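Local coordinates for putative transcriptional regulator protein (PDB 3ER6), which is probably a transcription factor of the AraC type that binds specific DNA sequences, present here as its DJ-1/PfpI-like domain, at residues 121-135 / 160-172. The protein carries 1 engineered substitution. Residues are numbered along the deposited sequence; the frame is centred on the assembly and turned at random. Where two conformers were deposited one is given.
Sequences VAKAGLLQQNKAVMH and DGNVYLSSGPYSH
The imidazole of His-135 meets Ser-167 edge-on: the carbonyl oxygen of Ser-167 lies near the ring plane, 3.2 Å from CD2 of His-135, while Met-134 SD sits over the centre of one ring face, 3.7 Å above the plane. NE2 of the same ring is hydrogen-bonded to Asp-115. In this DJ-1/PfpI-like alpha/beta domain, the contact lays the loop after helix 117-124, and strand 131-132 beyond it, along strand 163-166 near the edge of the central sheet. Leu-165 fills the middle. Its CD2 slides past Val-121 CG2 at 3.5 Å, whereas CD1 lies against Ala-132 and meets the end of Leu-127 tip to tip. Val-163 crosses Leu-127 at about a right angle, and Val-133 CG2 reaches both Leu-165 CB and Ser-167 OG.

At the far end, the carboxylate of Asp-160 is turned onto the 127-130 loop. Its first torsion, chi1 -180°, swings CG to the side opposite the backbone N and carries the carboxylate over to Gln-129, where OD2 accepts from Gln-129 N through its syn lone pair. A water that donates to OD2 accepts in turn from Lys-131 N. This oxygen thus holds the loop directly and the start of strand 131-132 through solvent. A second water, accepting from Gln-128 N, donates to Leu-126 O at 2.8 Å and to Asp-160 O at 2.9 Å.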
loop_
_atom_site.group_PDB
_atom_site.type_symbol
_atom_site.label_atom_id
_atom_site.label_comp_id
_atom_site.label_asym_id
_atom_site.label_seq_id
_atom_site.Cartn_x
_atom_site.Cartn_y
_atom_site.Cartn_z
ATOM N N VAL A 121 -9.654 7.311 16.057
ATOM C CA VAL A 121 -9.288 8.584 16.723
ATOM C C VAL A 121 -10.585 9.416 17.062
ATOM O O VAL A 121 -10.624 10.084 18.095
ATOM C CB VAL A 121 -8.262 9.437 15.910
ATOM C CG1 VAL A 121 -6.983 8.658 15.707
ATOM C CG2 VAL A 121 -8.843 9.839 14.596
ATOM N N ALA A 122 -11.623 9.345 16.221
ATOM C CA ALA A 122 -12.915 10.014 16.557
ATOM C C ALA A 122 -13.456 9.485 17.866
ATOM O O ALA A 122 -13.692 10.267 18.796
ATOM C CB ALA A 122 -13.963 9.875 15.423
ATOM N N LYS A 123 -13.636 8.168 17.938
ATOM C CA LYS A 123 -14.105 7.509 19.143
ATOM C C LYS A 123 -13.267 7.852 20.381
ATOM O O LYS A 123 -13.803 8.081 21.450
ATOM C CB LYS A 123 -14.129 5.992 18.955
ATOM C CG LYS A 123 -14.720 5.270 20.147
ATOM C CD LYS A 123 -14.979 3.820 19.775
ATOM C CE LYS A 123 -15.645 3.070 20.893
ATOM N NZ LYS A 123 -16.601 3.991 21.628
ATOM N N ALA A 124 -11.957 7.921 20.235
ATOM C CA ALA A 124 -11.083 8.168 21.335
ATOM C C ALA A 124 -11.065 9.656 21.759
ATOM O O ALA A 124 -10.459 9.950 22.727
ATOM C CB ALA A 124 -9.675 7.691 21.022
ATOM N N GLY A 125 -11.739 10.556 21.038
ATOM C CA GLY A 125 -11.748 11.965 21.412
ATOM C C GLY A 125 -10.453 12.723 21.195
ATOM O O GLY A 125 -10.260 13.792 21.786
ATOM N N LEU A 126 -9.568 12.222 20.327
ATOM C CA LEU A 126 -8.256 12.880 20.129
ATOM C C LEU A 126 -8.299 14.232 19.401
ATOM O O LEU A 126 -7.361 15.022 19.504
ATOM C CB LEU A 126 -7.270 11.984 19.373
ATOM C CG LEU A 126 -7.128 10.549 19.922
ATOM C CD1 LEU A 126 -5.937 9.848 19.174
ATOM C CD2 LEU A 126 -6.914 10.507 21.487
ATOM N N LEU A 127 -9.354 14.459 18.643
ATOM C CA LEU A 127 -9.494 15.680 17.873
ATOM C C LEU A 127 -9.896 16.837 18.789
ATOM O O LEU A 127 -10.988 16.828 19.350
ATOM C CB LEU A 127 -10.492 15.448 16.752
ATOM C CG LEU A 127 -9.952 14.446 15.691
ATOM C CD1 LEU A 127 -11.141 13.956 14.809
ATOM C CD2 LEU A 127 -8.797 15.049 14.813
ATOM N N GLN A 128 -9.005 17.809 18.955
ATOM C CA GLN A 128 -9.260 18.957 19.832
ATOM C C GLN A 128 -10.386 19.854 19.294
ATOM O O GLN A 128 -11.153 20.424 20.064
ATOM C CB GLN A 128 -7.980 19.733 20.034
ATOM C CG GLN A 128 -8.154 21.084 20.778
ATOM C CD GLN A 128 -8.541 20.964 22.284
ATOM O OE1 GLN A 128 -7.742 21.278 23.192
ATOM N NE2 GLN A 128 -9.763 20.531 22.535
ATOM N N GLN A 129 -10.501 19.943 17.971
ATOM C CA GLN A 129 -11.446 20.853 17.314
ATOM C C GLN A 129 -12.687 20.165 16.779
ATOM O O GLN A 129 -13.574 20.805 16.137
ATOM C CB GLN A 129 -10.750 21.555 16.160
ATOM C CG GLN A 129 -9.632 22.486 16.593
ATOM C CD GLN A 129 -9.385 23.568 15.532
ATOM O OE1 GLN A 129 -10.172 23.713 14.570
ATOM N NE2 GLN A 129 -8.296 24.317 15.683
ATOM N N ASN A 130 -12.760 18.857 16.983
ATOM C CA ASN A 130 -13.895 18.130 16.468
ATOM C C ASN A 130 -14.167 18.384 14.974
ATOM O O ASN A 130 -15.324 18.464 14.573
ATOM C CB ASN A 130 -15.181 18.407 17.277
ATOM C CG ASN A 130 -15.310 17.476 18.504
ATOM O OD1 ASN A 130 -16.332 17.476 19.201
ATOM N ND2 ASN A 130 -14.251 16.711 18.793
ATOM N N LYS A 131 -13.117 18.409 14.153
ATOM C CA LYS A 131 -13.315 18.340 12.698
ATOM C C LYS A 131 -12.533 17.179 12.076
ATOM O O LYS A 131 -11.435 16.869 12.517
ATOM C CB LYS A 131 -12.898 19.657 12.017
ATOM C CG LYS A 131 -13.615 20.862 12.613
ATOM C CD LYS A 131 -13.096 22.171 12.048
ATOM C CE LYS A 131 -14.160 23.271 12.261
ATOM N NZ LYS A 131 -14.081 24.345 11.219
ATOM N N ALA A 132 -13.072 16.549 11.043
ATOM C CA ALA A 132 -12.374 15.381 10.496
ATOM C C ALA A 132 -12.572 15.329 9.011
ATOM O O ALA A 132 -13.264 16.166 8.432
ATOM C CB ALA A 132 -12.926 14.076 11.117
ATOM N N VAL A 133 -12.014 14.287 8.422
ATOM C CA VAL A 133 -12.205 14.000 6.991
ATOM C C VAL A 133 -12.600 12.520 6.826
ATOM O O VAL A 133 -12.189 11.680 7.609
ATOM C CB VAL A 133 -10.883 14.307 6.210
ATOM C CG1 VAL A 133 -10.558 15.812 6.281
ATOM C CG2 VAL A 133 -9.681 13.451 6.759
ATOM N N MET A 134 -13.397 12.178 5.817
ATOM C CA MET A 134 -13.579 10.759 5.531
ATOM C C MET A 134 -13.856 10.647 4.056
ATOM O O MET A 134 -14.380 11.625 3.470
ATOM C CB MET A 134 -14.713 10.155 6.374
ATOM C CG MET A 134 -15.008 8.651 6.143
ATOM S SD MET A 134 -13.583 7.453 6.176
ATOM C CE MET A 134 -12.864 7.901 7.698
ATOM N N HIS A 135 -13.516 9.514 3.434
ATOM C CA HIS A 135 -13.800 9.357 2.020
ATOM C C HIS A 135 -15.302 9.052 1.835
ATOM O O HIS A 135 -16.035 8.742 2.810
ATOM C CB HIS A 135 -12.899 8.274 1.376
ATOM C CG HIS A 135 -12.838 6.997 2.148
ATOM N ND1 HIS A 135 -13.936 6.196 2.343
ATOM C CD2 HIS A 135 -11.811 6.402 2.820
ATOM C CE1 HIS A 135 -13.589 5.151 3.079
ATOM N NE2 HIS A 135 -12.308 5.257 3.384
ATOM N N ASP A 160 -4.672 18.461 13.245
ATOM C CA ASP A 160 -5.267 19.140 14.394
ATOM C C ASP A 160 -4.320 18.838 15.546
ATOM O O ASP A 160 -4.336 17.742 16.167
ATOM C CB ASP A 160 -6.659 18.568 14.656
ATOM C CG ASP A 160 -7.381 19.223 15.850
ATOM O OD1 ASP A 160 -6.820 20.109 16.512
ATOM O OD2 ASP A 160 -8.533 18.834 16.100
ATOM N N GLY A 161 -3.445 19.791 15.814
ATOM C CA GLY A 161 -2.500 19.595 16.902
ATOM C C GLY A 161 -1.543 18.501 16.458
ATOM O O GLY A 161 -0.904 18.617 15.405
ATOM N N ASN A 162 -1.429 17.449 17.258
ATOM C CA ASN A 162 -0.563 16.338 16.864
ATOM C C ASN A 162 -1.274 15.166 16.261
ATOM O O ASN A 162 -0.708 14.060 16.230
ATOM C CB ASN A 162 0.253 15.847 18.053
ATOM C CG ASN A 162 1.562 16.510 18.096
ATOM O OD1 ASN A 162 2.310 16.526 17.092
ATOM N ND2 ASN A 162 1.863 17.112 19.229
ATOM N N VAL A 163 -2.498 15.394 15.809
ATOM C CA VAL A 163 -3.296 14.323 15.215
ATOM C C VAL A 163 -3.366 14.600 13.707
ATOM O O VAL A 163 -3.774 15.687 13.272
ATOM C CB VAL A 163 -4.737 14.244 15.840
ATOM C CG1 VAL A 163 -5.551 13.096 15.198
ATOM C CG2 VAL A 163 -4.652 14.111 17.349
ATOM N N TYR A 164 -2.985 13.619 12.909
ATOM C CA TYR A 164 -2.953 13.727 11.444
ATOM C C TYR A 164 -3.936 12.738 10.861
ATOM O O TYR A 164 -3.834 11.532 11.120
ATOM C CB TYR A 164 -1.538 13.350 10.912
ATOM C CG TYR A 164 -0.439 14.222 11.429
ATOM C CD1 TYR A 164 0.201 15.141 10.573
ATOM C CD2 TYR A 164 -0.011 14.118 12.750
ATOM C CE1 TYR A 164 1.247 15.942 11.018
ATOM C CE2 TYR A 164 1.026 14.952 13.246
ATOM C CZ TYR A 164 1.625 15.864 12.368
ATOM O OH TYR A 164 2.620 16.669 12.833
ATOM N N LEU A 165 -4.878 13.222 10.074
ATOM C CA LEU A 165 -5.870 12.408 9.470
ATOM C C LEU A 165 -5.695 12.362 7.938
ATOM O O LEU A 165 -5.555 13.411 7.266
ATOM C CB LEU A 165 -7.305 12.954 9.734
ATOM C CG LEU A 165 -7.753 13.262 11.182
ATOM C CD1 LEU A 165 -9.232 13.735 11.153
ATOM C CD2 LEU A 165 -7.590 12.032 12.110
ATOM N N SER A 166 -5.743 11.152 7.378
ATOM C CA SER A 166 -5.634 11.010 5.929
ATOM C C SER A 166 -6.702 9.948 5.453
ATOM O O SER A 166 -6.561 8.758 5.728
ATOM C CB SER A 166 -4.207 10.612 5.514
ATOM O OG SER A 166 -4.195 10.339 4.100
ATOM N N SER A 167 -7.771 10.408 4.788
ATOM C CA SER A 167 -8.881 9.542 4.310
ATOM C C SER A 167 -8.414 8.343 3.472
ATOM O O SER A 167 -8.846 7.227 3.675
ATOM C CB SER A 167 -9.861 10.345 3.443
ATOM O OG SER A 167 -10.531 11.274 4.252
ATOM N N GLY A 168 -7.538 8.601 2.518
ATOM C CA GLY A 168 -7.132 7.593 1.578
ATOM C C GLY A 168 -8.327 7.132 0.738
ATOM O O GLY A 168 -9.143 7.969 0.279
ATOM N N PRO A 169 -8.488 5.807 0.565
ATOM C CA PRO A 169 -7.866 4.740 1.397
ATOM C C PRO A 169 -6.379 4.421 1.112
ATOM O O PRO A 169 -5.707 3.875 2.024
ATOM C CB PRO A 169 -8.768 3.513 1.120
ATOM C CG PRO A 169 -9.353 3.826 -0.322
ATOM C CD PRO A 169 -9.618 5.299 -0.247
ATOM N N TYR A 170 -5.867 4.702 -0.093
ATOM C CA TYR A 170 -4.495 4.274 -0.427
ATOM C C TYR A 170 -3.473 5.380 -0.648
ATOM O O TYR A 170 -2.244 5.104 -0.680
ATOM C CB TYR A 170 -4.433 3.295 -1.637
ATOM C CG TYR A 170 -5.210 2.085 -1.251
ATOM C CD1 TYR A 170 -4.703 1.209 -0.295
ATOM C CD2 TYR A 170 -6.516 1.881 -1.730
ATOM C CE1 TYR A 170 -5.464 0.090 0.112
ATOM C CE2 TYR A 170 -7.289 0.775 -1.308
ATOM C CZ TYR A 170 -6.724 -0.105 -0.385
ATOM O OH TYR A 170 -7.435 -1.182 0.080
ATOM N N SER A 171 -3.960 6.596 -0.836
ATOM C CA SER A 171 -3.080 7.733 -1.055
ATOM C C SER A 171 -2.951 8.573 0.201
ATOM O O SER A 171 -3.927 9.210 0.615
ATOM C CB SER A 171 -3.605 8.600 -2.206
ATOM O OG SER A 171 -3.213 8.047 -3.441
ATOM N N HIS A 172 -1.756 8.568 0.800
ATOM C CA HIS A 172 -1.516 9.284 2.057
ATOM C C HIS A 172 -0.299 10.185 1.972
ATOM O O HIS A 172 0.381 10.445 2.977
ATOM C CB HIS A 172 -1.371 8.246 3.183
ATOM C CG HIS A 172 -2.564 7.357 3.283
ATOM N ND1 HIS A 172 -3.757 7.792 3.810
ATOM C CD2 HIS A 172 -2.781 6.094 2.850
ATOM C CE1 HIS A 172 -4.652 6.820 3.740
ATOM N NE2 HIS A 172 -4.084 5.779 3.157
HETATM O O HOH W 1 -6.170 17.266 18.337
HETATM O O HOH W 2 -10.261 18.677 14.168
HETATM O O HOH W 3 -11.731 13.174 2.715
#